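Local coordinates for flagellar biosynthesis protein FlhF (Bacillus subtilis, PDB 2PX0), which binds GTP as a member of the signal-recognition-particle GTPase family, is necessary for flagellar biosynthesis and may take part in translocation of the flagellum, at residues K135-I140 / E182-V188; S216-A222 / N242-K248; Q86-C90 / V291-C295. All coordinates share one frame; numbering follows the deposited sequence.

In the fold
Contacts 1 and 2 belong to one parallel beta sheet of the GTPase domain. Contact 1 pairs the outermost strand 137-141 with 185-189, while contact 2 pairs 214-221 with 243-247. Between the two pairs runs strand 107-112, which leads into the P-loop, and the contact centres lie about 20 Å apart. Along the chain, contact 1 is complete before contact 2 begins. Contact 3 spans both: helix 81-90 comes before them and helix 287-294 after them. Its centre is about 20 Å from that of contact 2 and about 36 Å from that of contact 1. Strand 243-247 leads to the nucleotide, and contact 3 joins the N domain to the GTPase domain's C-terminal helix.

Contact 1: K135-I140 / E182-V188; sequences KKIAFI and EYDHVFV
Val186 and Ile140 meet on one face of a parallel strand pair, CG1 of Val186 lying 3.5 Å from CD1 of Ile140. Beside them Val188 sets CG2 against CB of Ile140, and helix 170-179 packs on this face through Phe173. On the other face, Ile137 brings CG2 to within 3.6 Å of CD1 of Phe187, approaching its ring at a slant. The Phe139 ring slants past the same residue, with CE1 3.9 Å from CB of Phe187. Helix 118-132 closes over this layer, as expected of the helix-flanked sheet of a P-loop NTPase. Between the two layers the backbones are joined by Phe187 N to Ala138 O at 2.9 Å and by Ile140 N to Phe187 O at 3.2 Å.

Toward the starts of the strands the pairing becomes looser and the surroundings more open to solvent. Here OD2 of Asp184 takes the N-H of Lys136 at 2.7 Å in a fairly straight bond (163°), met on its anti side. The Lys136 side chain, bent at chi3 (-64°), carries NZ to 3.1 Å from the carbonyl O of Glu182, above that carbonyl's plane. Lys135 instead lays CD 3.4 Å from CE1 of His185. Putting an alanine at Asp184 would probably leave the amide of Lys136 without its carboxylate mate. The chemistry thus divides along the strands: apolar packing with regular backbone bonds in the buried part, side-chain-to-backbone polar bonds at the wetter end.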
loop_
_atom_site.group_PDB
_atom_site.type_symbol
_atom_site.label_atom_id
_atom_site.label_comp_id
_atom_site.label_asym_id
_atom_site.label_seq_id
_atom_site.Cartn_x
_atom_site.Cartn_y
_atom_site.Cartn_z
ATOM N N LYS A 135 -10.463 -15.737 26.169
ATOM C CA LYS A 135 -10.450 -14.471 26.897
ATOM C C LYS A 135 -11.660 -13.583 26.659
ATOM O O LYS A 135 -12.348 -13.707 25.653
ATOM C CB LYS A 135 -9.177 -13.685 26.567
ATOM C CG LYS A 135 -7.911 -14.305 27.123
ATOM C CD LYS A 135 -6.703 -13.439 26.838
ATOM C CE LYS A 135 -5.440 -14.072 27.405
ATOM N NZ LYS A 135 -5.526 -14.231 28.885
ATOM N N LYS A 136 -11.917 -12.696 27.614
ATOM C CA LYS A 136 -13.019 -11.756 27.515
ATOM C C LYS A 136 -12.538 -10.619 26.645
ATOM O O LYS A 136 -11.755 -9.775 27.088
ATOM C CB LYS A 136 -13.411 -11.195 28.887
ATOM C CG LYS A 136 -14.384 -12.053 29.680
ATOM C CD LYS A 136 -14.823 -11.337 30.951
ATOM C CE LYS A 136 -13.641 -11.102 31.907
ATOM N NZ LYS A 136 -14.053 -10.398 33.161
ATOM N N ILE A 137 -13.023 -10.599 25.411
ATOM C CA ILE A 137 -12.651 -9.584 24.446
ATOM C C ILE A 137 -13.626 -8.416 24.439
ATOM O O ILE A 137 -14.803 -8.561 24.751
ATOM C CB ILE A 137 -12.605 -10.201 23.040
ATOM C CG1 ILE A 137 -11.712 -11.436 23.058
ATOM C CG2 ILE A 137 -12.073 -9.212 22.044
ATOM C CD1 ILE A 137 -10.340 -11.187 23.661
ATOM N N ALA A 138 -13.116 -7.250 24.081
ATOM C CA ALA A 138 -13.928 -6.045 23.989
ATOM C C ALA A 138 -13.379 -5.241 22.811
ATOM O O ALA A 138 -12.232 -5.431 22.409
ATOM C CB ALA A 138 -13.821 -5.240 25.267
ATOM N N PHE A 139 -14.198 -4.356 22.255
ATOM C CA PHE A 139 -13.771 -3.533 21.132
ATOM C C PHE A 139 -14.004 -2.067 21.411
ATOM O O PHE A 139 -14.730 -1.712 22.327
ATOM C CB PHE A 139 -14.527 -3.926 19.875
ATOM C CG PHE A 139 -13.977 -5.132 19.198
ATOM C CD1 PHE A 139 -12.769 -5.066 18.504
ATOM C CD2 PHE A 139 -14.671 -6.333 19.221
ATOM C CE1 PHE A 139 -12.257 -6.186 17.835
ATOM C CE2 PHE A 139 -14.173 -7.458 18.558
ATOM C CZ PHE A 139 -12.963 -7.385 17.863
ATOM N N ILE A 140 -13.367 -1.223 20.613
ATOM C CA ILE A 140 -13.492 0.227 20.721
ATOM C C ILE A 140 -13.019 0.797 19.406
ATOM O O ILE A 140 -12.004 0.362 18.871
ATOM C CB ILE A 140 -12.570 0.822 21.805
ATOM C CG1 ILE A 140 -13.035 0.413 23.201
ATOM C CG2 ILE A 140 -12.527 2.339 21.666
ATOM C CD1 ILE A 140 -12.202 1.019 24.306
ATOM N N GLU A 182 -13.245 -4.011 33.122
ATOM C CA GLU A 182 -13.421 -5.363 33.634
ATOM C C GLU A 182 -12.975 -6.450 32.659
ATOM O O GLU A 182 -12.755 -7.596 33.058
ATOM C CB GLU A 182 -14.892 -5.583 34.001
ATOM C CG GLU A 182 -15.455 -4.603 35.042
ATOM C CD GLU A 182 -14.923 -4.847 36.453
ATOM O OE1 GLU A 182 -13.705 -4.662 36.682
ATOM O OE2 GLU A 182 -15.725 -5.224 37.335
ATOM N N TYR A 183 -12.842 -6.096 31.385
ATOM C CA TYR A 183 -12.440 -7.062 30.366
ATOM C C TYR A 183 -10.935 -7.317 30.321
ATOM O O TYR A 183 -10.142 -6.476 30.734
ATOM C CB TYR A 183 -12.921 -6.595 28.988
ATOM C CG TYR A 183 -14.416 -6.640 28.828
ATOM C CD1 TYR A 183 -15.235 -5.784 29.553
ATOM C CD2 TYR A 183 -15.016 -7.577 27.988
ATOM C CE1 TYR A 183 -16.612 -5.862 29.455
ATOM C CE2 TYR A 183 -16.402 -7.663 27.882
ATOM C CZ TYR A 183 -17.190 -6.805 28.622
ATOM O OH TYR A 183 -18.561 -6.899 28.557
ATOM N N ASP A 184 -10.543 -8.484 29.816
ATOM C CA ASP A 184 -9.128 -8.803 29.723
ATOM C C ASP A 184 -8.464 -7.852 28.745
ATOM O O ASP A 184 -7.709 -6.956 29.127
ATOM C CB ASP A 184 -8.916 -10.233 29.227
ATOM C CG ASP A 184 -9.515 -11.264 30.151
ATOM O OD1 ASP A 184 -9.351 -11.133 31.387
ATOM O OD2 ASP A 184 -10.145 -12.214 29.641
ATOM N N HIS A 185 -8.769 -8.060 27.471
ATOM C CA HIS A 185 -8.212 -7.254 26.400
ATOM C C HIS A 185 -9.273 -6.428 25.690
ATOM O O HIS A 185 -10.419 -6.859 25.515
ATOM C CB HIS A 185 -7.517 -8.167 25.397
ATOM C CG HIS A 185 -6.409 -8.972 25.994
ATOM N ND1 HIS A 185 -5.897 -10.100 25.390
ATOM C CD2 HIS A 185 -5.709 -8.809 27.140
ATOM C CE1 HIS A 185 -4.932 -10.599 26.140
ATOM N NE2 HIS A 185 -4.797 -9.834 27.207
ATOM N N VAL A 186 -8.878 -5.230 25.282
ATOM C CA VAL A 186 -9.770 -4.334 24.573
ATOM C C VAL A 186 -9.043 -3.918 23.297
ATOM O O VAL A 186 -8.026 -3.219 23.338
ATOM C CB VAL A 186 -10.076 -3.100 25.410
ATOM C CG1 VAL A 186 -11.199 -2.318 24.771
ATOM C CG2 VAL A 186 -10.424 -3.511 26.819
ATOM N N PHE A 187 -9.560 -4.363 22.161
ATOM C CA PHE A 187 -8.944 -4.042 20.885
ATOM C C PHE A 187 -9.465 -2.737 20.275
ATOM O O PHE A 187 -10.629 -2.636 19.868
ATOM C CB PHE A 187 -9.127 -5.218 19.921
ATOM C CG PHE A 187 -8.482 -6.491 20.401
ATOM C CD1 PHE A 187 -9.106 -7.286 21.364
ATOM C CD2 PHE A 187 -7.220 -6.867 19.941
ATOM C CE1 PHE A 187 -8.479 -8.442 21.868
ATOM C CE2 PHE A 187 -6.587 -8.021 20.443
ATOM C CZ PHE A 187 -7.219 -8.807 21.409
ATOM N N VAL A 188 -8.586 -1.734 20.244
ATOM C CA VAL A 188 -8.909 -0.419 19.695
ATOM C C VAL A 188 -8.417 -0.253 18.262
ATOM O O VAL A 188 -7.242 -0.464 17.975
ATOM C CB VAL A 188 -8.283 0.695 20.529
ATOM C CG1 VAL A 188 -8.714 2.041 19.979
ATOM C CG2 VAL A 188 -8.688 0.550 21.975
#

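Contact 2: S216-A222 / N242-K248; sequences SFLVLSA and NQYIFTK. With GNP (phosphoaminophosphonic acid-guanylate ester), chain J.
Lys248 leaves strand 243-247 beside Ser221, and its side chain then runs on to the bound GTP analogue. CB stands 4.1 Å from OG of Ser221, a hydroxyl that is itself hydrogen-bonded to Thr223 N. CG lies between that hydroxyl and the guanine, 4.0 Å from C5 of GNP, and CD is 3.6 Å from Ser221 OG. Because the chain stays extended beyond CG, CE arrives at the sugar, 3.5 Å from O4' of GNP. At the tip, NZ is modelled 3.2 Å from GNP O4' in a hydrogen bond, and it also bonds Gly115 O of its own chain and Thr114 OG1 of the second subunit; its exact place is less sure.

This lysine belongs to the Thr-Lys-Ile-Asp sequence, consistent with the guanine-recognition motif of SRP GTPases. It follows the second strand of a beta-alpha-beta unit whose helix is 226-232. Four backbone bonds run in sequence between the parallel strands: Ile245 N to Leu218 O, Leu220 N to Ile245 O, Thr247 N to Leu220 O and Ala222 N to Thr247 O.

On one face of the pair, Leu218 and Tyr244 lie side by side, the CD2 methyl of Leu218 sitting at the ring edge, 3.4 Å from CE1 of Tyr244. Leu220 and Phe246 run alongside each other in the same fashion. Across the sheet, Ile245 reaches back with CG1 anti to its carbonyl carbon (chi1 -62°) and places CD1 3.7 Å from CB of Phe217. Farther along that face, Thr247 OG1 is hydrogen-bonded to Ala116 O of the P-loop.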
loop_
_atom_site.group_PDB
_atom_site.type_symbol
_atom_site.label_atom_id
_atom_site.label_comp_id
_atom_site.label_asym_id
_atom_site.label_seq_id
_atom_site.Cartn_x
_atom_site.Cartn_y
_atom_site.Cartn_z
ATOM N N SER A 216 0.475 -0.251 22.190
ATOM C CA SER A 216 0.299 0.143 20.786
ATOM C C SER A 216 1.128 -0.597 19.736
ATOM O O SER A 216 2.228 -1.077 20.014
ATOM C CB SER A 216 0.542 1.643 20.642
ATOM O OG SER A 216 1.855 1.984 21.070
ATOM N N PHE A 217 0.591 -0.645 18.516
ATOM C CA PHE A 217 1.213 -1.349 17.394
ATOM C C PHE A 217 1.150 -0.555 16.093
ATOM O O PHE A 217 0.068 -0.381 15.536
ATOM C CB PHE A 217 0.492 -2.675 17.180
ATOM C CG PHE A 217 0.733 -3.682 18.266
ATOM C CD1 PHE A 217 1.874 -4.479 18.245
ATOM C CD2 PHE A 217 -0.176 -3.822 19.312
ATOM C CE1 PHE A 217 2.105 -5.395 19.243
ATOM C CE2 PHE A 217 0.039 -4.731 20.315
ATOM C CZ PHE A 217 1.187 -5.526 20.285
ATOM N N LEU A 218 2.302 -0.109 15.593
ATOM C CA LEU A 218 2.333 0.672 14.365
ATOM C C LEU A 218 2.182 -0.227 13.139
ATOM O O LEU A 218 3.043 -1.055 12.852
ATOM C CB LEU A 218 3.629 1.475 14.293
ATOM C CG LEU A 218 3.850 2.296 13.015
ATOM C CD1 LEU A 218 2.766 3.352 12.836
ATOM C CD2 LEU A 218 5.200 2.961 13.090
ATOM N N VAL A 219 1.092 -0.049 12.402
ATOM C CA VAL A 219 0.822 -0.881 11.237
ATOM C C VAL A 219 1.273 -0.360 9.875
ATOM O O VAL A 219 0.694 0.589 9.343
ATOM C CB VAL A 219 -0.693 -1.208 11.166
ATOM C CG1 VAL A 219 -1.044 -1.869 9.837
ATOM C CG2 VAL A 219 -1.068 -2.128 12.327
ATOM N N LEU A 220 2.293 -1.000 9.304
ATOM C CA LEU A 220 2.803 -0.611 7.989
ATOM C C LEU A 220 2.696 -1.811 7.073
ATOM O O LEU A 220 2.715 -2.959 7.552
ATOM C CB LEU A 220 4.269 -0.195 8.048
ATOM C CG LEU A 220 4.706 0.963 8.930
ATOM C CD1 LEU A 220 6.178 1.145 8.726
ATOM C CD2 LEU A 220 3.966 2.225 8.593
ATOM N N SER A 221 2.605 -1.550 5.766
ATOM C CA SER A 221 2.488 -2.608 4.787
ATOM C C SER A 221 3.796 -2.937 4.092
ATOM O O SER A 221 4.556 -2.043 3.725
ATOM C CB SER A 221 1.458 -2.242 3.746
ATOM O OG SER A 221 1.520 -3.155 2.659
ATOM N N ALA A 222 4.037 -4.236 3.914
ATOM C CA ALA A 222 5.237 -4.764 3.269
ATOM C C ALA A 222 5.314 -4.400 1.780
ATOM O O ALA A 222 6.223 -4.823 1.060
ATOM C CB ALA A 222 5.281 -6.285 3.449
ATOM N N ASN A 242 5.236 0.084 20.843
ATOM C CA ASN A 242 5.811 -1.148 21.388
ATOM C C ASN A 242 6.438 -2.072 20.331
ATOM O O ASN A 242 7.598 -2.470 20.441
ATOM C CB ASN A 242 4.740 -1.950 22.139
ATOM C CG ASN A 242 4.062 -1.152 23.227
ATOM O OD1 ASN A 242 3.447 -0.111 22.967
ATOM N ND2 ASN A 242 4.158 -1.642 24.462
ATOM N N GLN A 243 5.655 -2.423 19.318
ATOM C CA GLN A 243 6.101 -3.325 18.263
ATOM C C GLN A 243 5.740 -2.774 16.898
ATOM O O GLN A 243 5.384 -1.612 16.761
ATOM C CB GLN A 243 5.427 -4.689 18.415
ATOM C CG GLN A 243 5.753 -5.433 19.687
ATOM C CD GLN A 243 7.115 -6.062 19.627
ATOM O OE1 GLN A 243 7.368 -6.955 18.807
ATOM N NE2 GLN A 243 8.013 -5.600 20.494
ATOM N N TYR A 244 5.806 -3.642 15.897
ATOM C CA TYR A 244 5.499 -3.289 14.518
ATOM C C TYR A 244 4.669 -4.395 13.869
ATOM O O TYR A 244 4.873 -5.587 14.132
ATOM C CB TYR A 244 6.777 -3.202 13.700
ATOM C CG TYR A 244 7.479 -1.882 13.605
ATOM C CD1 TYR A 244 6.799 -0.725 13.242
ATOM C CD2 TYR A 244 8.866 -1.823 13.708
ATOM C CE1 TYR A 244 7.491 0.457 12.968
ATOM C CE2 TYR A 244 9.560 -0.656 13.439
ATOM C CZ TYR A 244 8.872 0.476 13.066
ATOM O OH TYR A 244 9.581 1.608 12.782
ATOM N N ILE A 245 3.758 -4.006 12.988
ATOM C CA ILE A 245 2.972 -4.993 12.264
ATOM C C ILE A 245 3.134 -4.744 10.762
ATOM O O ILE A 245 2.782 -3.676 10.235
ATOM C CB ILE A 245 1.503 -4.950 12.674
ATOM C CG1 ILE A 245 1.396 -5.286 14.162
ATOM C CG2 ILE A 245 0.713 -5.971 11.880
ATOM C CD1 ILE A 245 -0.018 -5.314 14.710
ATOM N N PHE A 246 3.719 -5.728 10.089
ATOM C CA PHE A 246 3.945 -5.642 8.664
ATOM C C PHE A 246 2.962 -6.561 7.992
ATOM O O PHE A 246 2.966 -7.765 8.212
ATOM C CB PHE A 246 5.386 -6.036 8.324
ATOM C CG PHE A 246 6.385 -4.954 8.628
ATOM C CD1 PHE A 246 6.485 -3.829 7.809
ATOM C CD2 PHE A 246 7.174 -5.017 9.768
ATOM C CE1 PHE A 246 7.345 -2.790 8.127
ATOM C CE2 PHE A 246 8.035 -3.980 10.087
ATOM C CZ PHE A 246 8.118 -2.866 9.267
ATOM N N THR A 247 2.111 -5.975 7.165
ATOM C CA THR A 247 1.101 -6.745 6.481
ATOM C C THR A 247 1.461 -7.075 5.038
ATOM O O THR A 247 2.445 -6.586 4.491
ATOM C CB THR A 247 -0.214 -5.986 6.471
ATOM O OG1 THR A 247 -0.053 -4.811 5.672
ATOM C CG2 THR A 247 -0.629 -5.593 7.896
ATOM N N LYS A 248 0.655 -7.938 4.439
ATOM C CA LYS A 248 0.805 -8.316 3.050
ATOM C C LYS A 248 2.166 -8.851 2.611
ATOM O O LYS A 248 2.571 -8.662 1.453
ATOM C CB LYS A 248 0.404 -7.119 2.185
ATOM C CG LYS A 248 -0.713 -6.307 2.820
ATOM C CD LYS A 248 -1.306 -5.304 1.865
ATOM C CE LYS A 248 -2.545 -4.681 2.497
ATOM N NZ LYS A 248 -3.283 -3.786 1.575
HETATM P PG GNP J . -8.185 1.999 6.630
HETATM O O1G GNP J . -8.686 2.560 5.345
HETATM O O2G GNP J . -9.280 1.933 7.715
HETATM O O3G GNP J . -6.978 2.708 7.131
HETATM N N3B GNP J . -7.832 0.423 6.160
HETATM P PB GNP J . -7.251 -0.673 7.248
HETATM O O1B GNP J . -5.895 -0.346 7.648
HETATM O O2B GNP J . -8.310 -0.799 8.302
HETATM O O3A GNP J . -7.241 -1.937 6.222
HETATM P PA GNP J . -8.337 -3.002 5.964
HETATM O O1A GNP J . -8.511 -3.890 7.151
HETATM O O2A GNP J . -9.516 -2.216 5.421
HETATM O "O5'" GNP J . -7.740 -3.841 4.857
HETATM C "C5'" GNP J . -7.466 -3.246 3.588
HETATM C "C4'" GNP J . -7.199 -4.285 2.562
HETATM O "O4'" GNP J . -5.999 -4.979 2.660
HETATM C "C3'" GNP J . -8.314 -5.372 2.500
HETATM O "O3'" GNP J . -8.748 -5.596 1.157
HETATM C "C2'" GNP J . -7.632 -6.607 3.076
HETATM O "O2'" GNP J . -8.141 -7.817 2.604
HETATM C "C1'" GNP J . -6.221 -6.369 2.652
HETATM N N9 GNP J . -5.285 -7.056 3.571
HETATM C C8 GNP J . -5.140 -6.763 4.994
HETATM N N7 GNP J . -4.236 -7.547 5.522
HETATM C C5 GNP J . -3.779 -8.380 4.388
HETATM C C6 GNP J . -2.778 -9.435 4.360
HETATM O O6 GNP J . -2.120 -9.857 5.229
HETATM N N1 GNP J . -2.645 -9.965 3.081
HETATM C C2 GNP J . -3.437 -9.451 2.058
HETATM N N2 GNP J . -3.148 -10.119 0.825
HETATM N N3 GNP J . -4.326 -8.539 2.011
HETATM C C4 GNP J . -4.443 -8.029 3.265
#

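Contact 3: Q86-C90 / V291-C295; sequences QEILC and VRMLC
Gln86 and Val291 bring helix 81-90 of the N domain against helix 287-294 near the C-terminus. The apolar part centres on Val291, whose two methyls serve different neighbours. CG1, anti to the backbone N (chi1 178°), lies 3.8 Å from CB of Gln86 and 3.9 Å from CD1 of Leu89. CG2 turns to Cys90, 4.1 Å from its SG. Leu89 also brings CD1 to 4.2 Å from SG of Cys295, and helix 256-263 adds Phe259 against the same leucine.

The polar groups meet without forming hydrogen bonds to each other. Gln86 is extended beyond CG and sends its amide over toward the end of the other helix. There OE1 is 3.3 Å from NH1 of Arg292, but the angle is poor; the two side chains cross at about a right angle, their planes 59° apart. NE2 of the same amide abuts the methylene of Cys295, 3.4 Å from its CB.

The backbone hydrogen bonds are internal to each segment and do not join one to the other.

Here the N domain meets the GTPase domain, a pairing found throughout SRP GTPases. Much of the contact is made by methyls, methylenes and sulfurs, so its hold probably comes mainly from shape and burial, with little directional bonding to fix one helix against the other.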
loop_
_atom_site.group_PDB
_atom_site.type_symbol
_atom_site.label_atom_id
_atom_site.label_comp_id
_atom_site.label_asym_id
_atom_site.label_seq_id
_atom_site.Cartn_x
_atom_site.Cartn_y
_atom_site.Cartn_z
ATOM N N GLN A 86 23.819 -14.194 7.120
ATOM C CA GLN A 86 22.561 -13.973 7.808
ATOM C C GLN A 86 22.869 -13.542 9.233
ATOM O O GLN A 86 22.253 -12.608 9.755
ATOM C CB GLN A 86 21.720 -15.250 7.785
ATOM C CG GLN A 86 21.625 -15.854 6.394
ATOM C CD GLN A 86 20.527 -16.894 6.242
ATOM O OE1 GLN A 86 20.051 -17.458 7.226
ATOM N NE2 GLN A 86 20.131 -17.165 4.997
ATOM N N GLU A 87 23.826 -14.220 9.863
ATOM C CA GLU A 87 24.233 -13.880 11.223
ATOM C C GLU A 87 24.606 -12.392 11.234
ATOM O O GLU A 87 24.181 -11.629 12.096
ATOM C CB GLU A 87 25.431 -14.727 11.636
ATOM C CG GLU A 87 25.909 -14.493 13.056
ATOM C CD GLU A 87 27.126 -15.342 13.420
ATOM O OE1 GLU A 87 27.111 -16.563 13.131
ATOM O OE2 GLU A 87 28.094 -14.795 14.004
ATOM N N ILE A 88 25.396 -11.981 10.251
ATOM C CA ILE A 88 25.801 -10.586 10.124
ATOM C C ILE A 88 24.575 -9.679 10.017
ATOM O O ILE A 88 24.400 -8.771 10.815
ATOM C CB ILE A 88 26.672 -10.380 8.884
ATOM C CG1 ILE A 88 27.970 -11.163 9.035
ATOM C CG2 ILE A 88 26.958 -8.908 8.694
ATOM C CD1 ILE A 88 28.920 -10.978 7.893
ATOM N N LEU A 89 23.735 -9.930 9.021
ATOM C CA LEU A 89 22.524 -9.144 8.827
ATOM C C LEU A 89 21.703 -9.099 10.104
ATOM O O LEU A 89 21.183 -8.053 10.507
ATOM C CB LEU A 89 21.652 -9.759 7.738
ATOM C CG LEU A 89 22.070 -9.632 6.285
ATOM C CD1 LEU A 89 21.121 -10.457 5.435
ATOM C CD2 LEU A 89 22.040 -8.182 5.869
ATOM N N CYS A 90 21.578 -10.255 10.735
ATOM C CA CYS A 90 20.785 -10.343 11.937
ATOM C C CYS A 90 21.307 -9.421 13.023
ATOM O O CYS A 90 20.527 -8.770 13.706
ATOM C CB CYS A 90 20.748 -11.784 12.433
ATOM S SG CYS A 90 19.205 -12.164 13.258
ATOM N N VAL A 291 15.265 -12.762 8.759
ATOM C CA VAL A 291 16.374 -12.745 7.824
ATOM C C VAL A 291 16.309 -13.953 6.909
ATOM O O VAL A 291 16.633 -13.857 5.727
ATOM C CB VAL A 291 17.745 -12.735 8.560
ATOM C CG1 VAL A 291 18.871 -12.773 7.543
ATOM C CG2 VAL A 291 17.880 -11.488 9.450
ATOM N N ARG A 292 15.891 -15.096 7.443
ATOM C CA ARG A 292 15.805 -16.300 6.620
ATOM C C ARG A 292 14.810 -16.082 5.490
ATOM O O ARG A 292 14.771 -16.845 4.532
ATOM C CB ARG A 292 15.387 -17.519 7.453
ATOM C CG ARG A 292 16.480 -18.113 8.337
ATOM C CD ARG A 292 16.074 -19.503 8.851
ATOM N NE ARG A 292 16.901 -19.983 9.962
ATOM C CZ ARG A 292 18.193 -20.303 9.870
ATOM N NH1 ARG A 292 18.835 -20.203 8.710
ATOM N NH2 ARG A 292 18.851 -20.716 10.949
ATOM N N MET A 293 14.007 -15.031 5.607
ATOM C CA MET A 293 13.016 -14.703 4.589
ATOM C C MET A 293 13.571 -13.732 3.543
ATOM O O MET A 293 13.048 -13.631 2.434
ATOM C CB MET A 293 11.783 -14.108 5.249
ATOM C CG MET A 293 11.090 -15.073 6.153
ATOM S SD MET A 293 9.441 -14.501 6.503
ATOM C CE MET A 293 9.490 -14.397 8.265
ATOM N N LEU A 294 14.625 -13.013 3.913
ATOM C CA LEU A 294 15.274 -12.090 3.002
ATOM C C LEU A 294 16.123 -12.886 2.020
ATOM O O LEU A 294 16.039 -12.685 0.805
ATOM C CB LEU A 294 16.188 -11.143 3.759
ATOM C CG LEU A 294 15.548 -9.965 4.464
ATOM C CD1 LEU A 294 16.623 -9.166 5.171
ATOM C CD2 LEU A 294 14.833 -9.111 3.449
ATOM N N CYS A 295 16.947 -13.790 2.550
ATOM C CA CYS A 295 17.829 -14.603 1.712
ATOM C C CYS A 295 17.132 -15.730 0.960
ATOM O O CYS A 295 17.719 -16.796 0.741
ATOM C CB CYS A 295 18.944 -15.184 2.562
ATOM S SG CYS A 295 19.794 -13.905 3.434
#